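Local coordinates for protein probable endonuclease 4 (Thermotoga maritima, PDB 4HNO) that probably cleaves the phosphodiester bond at abasic sites in DNA, as a metal-dependent endonuclease of base excision repair, at residues T179-H184 against H218-K223. Numbering follows the deposited sequence. Where two conformers were deposited one is given.
Sequences TYDTCH and HLNDSK. With MN (manganese (II) ion), chain E; MN (manganese (II) ion), chain C.
Thr179 CG2 stands squarely over one face of the His218 imidazole, 3.7 Å from the ring centroid and 3° off the normal, a CH-pi contact. Asp181 OD1 lies in the plane of that ring at its edge, and the same oxygen sits above one face of the His184 ring, toward its rim. Asp181 OD1 and His218 ND1 both bind one manganese, OD1 at 2.0 Å and ND1 at 2.2 Å; Glu147 and Glu263 complete its protein ligands. CG of Asp181, anti to the backbone N (chi1 -176°), also lets OD2 cap the following helix: His184 N meets OD2 from above the carboxylate plane at 3.0 Å, while the Cys183 N bond to OD2 is weak. Asn220 ND2 also bonds OD2 weakly; the strongest polar partner of Asn220 is Glu263. In the backbone, the parallel strands pair through His218 N to Tyr180 O and Thr182 N to His218 O. Thr182 OG1 extends the link, donating to Asn220 O at 2.7 Å. Gln33, bonded to His218 NE2, probably helps set the ring's rotation. One carboxylate at the C-terminal mouth of the TIM barrel thus joins metal binding to helix capping, held at both oxygens: OD1 by manganese, OD2 by helix N-H groups.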
loop_
_atom_site.group_PDB
_atom_site.type_symbol
_atom_site.label_atom_id
_atom_site.label_comp_id
_atom_site.label_asym_id
_atom_site.label_seq_id
_atom_site.Cartn_x
_atom_site.Cartn_y
_atom_site.Cartn_z
ATOM N N THR A 179 3.149 4.141 -2.586
ATOM C CA THR A 179 2.360 3.000 -3.047
ATOM C C THR A 179 1.283 3.520 -3.989
ATOM O O THR A 179 0.592 4.480 -3.658
ATOM C CB THR A 179 1.689 2.306 -1.877
ATOM O OG1 THR A 179 2.721 1.752 -1.059
ATOM C CG2 THR A 179 0.715 1.215 -2.315
ATOM N N TYR A 180 1.136 2.850 -5.129
ATOM C CA TYR A 180 0.071 3.203 -6.061
ATOM C C TYR A 180 -1.017 2.136 -6.014
ATOM O O TYR A 180 -0.757 0.962 -6.304
ATOM C CB TYR A 180 0.607 3.319 -7.505
ATOM C CG TYR A 180 -0.502 3.741 -8.425
ATOM C CD1 TYR A 180 -0.977 5.044 -8.401
ATOM C CD2 TYR A 180 -1.129 2.839 -9.280
ATOM C CE1 TYR A 180 -2.032 5.445 -9.184
ATOM C CE2 TYR A 180 -2.180 3.244 -10.098
ATOM C CZ TYR A 180 -2.633 4.549 -10.024
ATOM O OH TYR A 180 -3.683 4.984 -10.792
ATOM N N ASP A 181 -2.230 2.539 -5.632
ATOM C CA ASP A 181 -3.388 1.660 -5.599
ATOM C C ASP A 181 -4.212 1.905 -6.872
ATOM O O ASP A 181 -4.668 3.024 -7.134
ATOM C CB ASP A 181 -4.206 1.927 -4.332
ATOM C CG ASP A 181 -5.386 0.995 -4.163
ATOM O OD1 ASP A 181 -5.522 0.379 -3.071
ATOM O OD2 ASP A 181 -6.184 0.858 -5.120
ATOM N N THR A 182 -4.346 0.862 -7.678
ATOM C CA THR A 182 -5.000 1.003 -8.971
ATOM C C THR A 182 -6.482 1.348 -8.862
ATOM O O THR A 182 -7.005 2.015 -9.755
ATOM C CB THR A 182 -4.809 -0.261 -9.823
ATOM O OG1 THR A 182 -5.342 -1.403 -9.178
ATOM C CG2 THR A 182 -3.355 -0.521 -10.120
ATOM N N CYS A 183 -7.171 0.860 -7.841
ATOM C CA CYS A 183 -8.592 1.189 -7.679
ATOM C C CYS A 183 -8.744 2.630 -7.232
ATOM O O CYS A 183 -9.525 3.401 -7.798
ATOM C CB CYS A 183 -9.272 0.225 -6.716
ATOM S SG CYS A 183 -11.032 0.562 -6.484
ATOM N N HIS A 184 -7.993 3.015 -6.199
ATOM C CA HIS A 184 -8.056 4.391 -5.749
ATOM C C HIS A 184 -7.710 5.350 -6.890
ATOM O O HIS A 184 -8.341 6.400 -7.063
ATOM C CB HIS A 184 -7.130 4.632 -4.576
ATOM C CG HIS A 184 -7.454 3.787 -3.380
ATOM N ND1 HIS A 184 -6.586 3.637 -2.324
ATOM C CD2 HIS A 184 -8.522 3.007 -3.076
ATOM C CE1 HIS A 184 -7.117 2.826 -1.420
ATOM N NE2 HIS A 184 -8.290 2.417 -1.853
ATOM N N HIS A 218 -0.832 -1.596 -5.174
ATOM C CA HIS A 218 -1.997 -2.323 -4.719
ATOM C C HIS A 218 -2.838 -2.606 -5.958
ATOM O O HIS A 218 -3.344 -1.682 -6.611
ATOM C CB HIS A 218 -2.805 -1.548 -3.696
ATOM C CG HIS A 218 -2.150 -1.445 -2.367
ATOM N ND1 HIS A 218 -2.603 -0.569 -1.405
ATOM C CD2 HIS A 218 -1.124 -2.148 -1.830
ATOM C CE1 HIS A 218 -1.863 -0.753 -0.329
ATOM N NE2 HIS A 218 -0.959 -1.699 -0.559
ATOM N N LEU A 219 -2.920 -3.880 -6.299
ATOM C CA LEU A 219 -3.521 -4.338 -7.537
ATOM C C LEU A 219 -4.964 -4.715 -7.245
ATOM O O LEU A 219 -5.273 -5.800 -6.762
ATOM C CB LEU A 219 -2.726 -5.524 -8.091
ATOM C CG LEU A 219 -3.016 -5.768 -9.565
ATOM C CD1 LEU A 219 -2.293 -4.733 -10.439
ATOM C CD2 LEU A 219 -2.649 -7.187 -9.967
ATOM N N ASN A 220 -5.848 -3.766 -7.541
ATOM C CA ASN A 220 -7.271 -3.872 -7.254
ATOM C C ASN A 220 -8.070 -3.464 -8.492
ATOM O O ASN A 220 -7.836 -2.394 -9.050
ATOM C CB ASN A 220 -7.651 -2.893 -6.136
ATOM C CG ASN A 220 -6.993 -3.244 -4.812
ATOM O OD1 ASN A 220 -6.992 -4.410 -4.413
ATOM N ND2 ASN A 220 -6.457 -2.232 -4.143
ATOM N N ASP A 221 -9.007 -4.303 -8.924
ATOM C CA ASP A 221 -9.974 -3.817 -9.899
ATOM C C ASP A 221 -10.947 -2.901 -9.127
ATOM O O ASP A 221 -10.843 -2.731 -7.903
ATOM C CB ASP A 221 -10.644 -5.011 -10.609
ATOM C CG ASP A 221 -11.084 -4.712 -12.042
ATOM O OD1 ASP A 221 -11.495 -3.569 -12.310
ATOM O OD2 ASP A 221 -11.041 -5.661 -12.880
ATOM N N SER A 222 -11.886 -2.315 -9.855
ATOM C CA SER A 222 -12.870 -1.416 -9.280
ATOM C C SER A 222 -14.289 -1.858 -9.593
ATOM O O SER A 222 -14.599 -2.233 -10.722
ATOM C CB SER A 222 -12.684 0.011 -9.785
ATOM O OG SER A 222 -13.656 0.829 -9.153
ATOM N N LYS A 223 -15.158 -1.758 -8.598
ATOM C CA LYS A 223 -16.578 -1.992 -8.811
ATOM C C LYS A 223 -17.239 -0.880 -9.623
ATOM O O LYS A 223 -18.379 -1.048 -10.038
ATOM C CB LYS A 223 -17.303 -2.175 -7.478
ATOM C CG LYS A 223 -16.994 -3.515 -6.833
ATOM C CD LYS A 223 -17.874 -3.841 -5.665
ATOM C CE LYS A 223 -17.579 -5.249 -5.157
ATOM N NZ LYS A 223 -18.235 -6.300 -5.999
HETATM MN MN MN E . -4.743 0.044 -1.206
HETATM MN MN MN C . -9.630 1.122 -0.953
HETATM O O HOH W 1 -5.376 0.096 0.638
#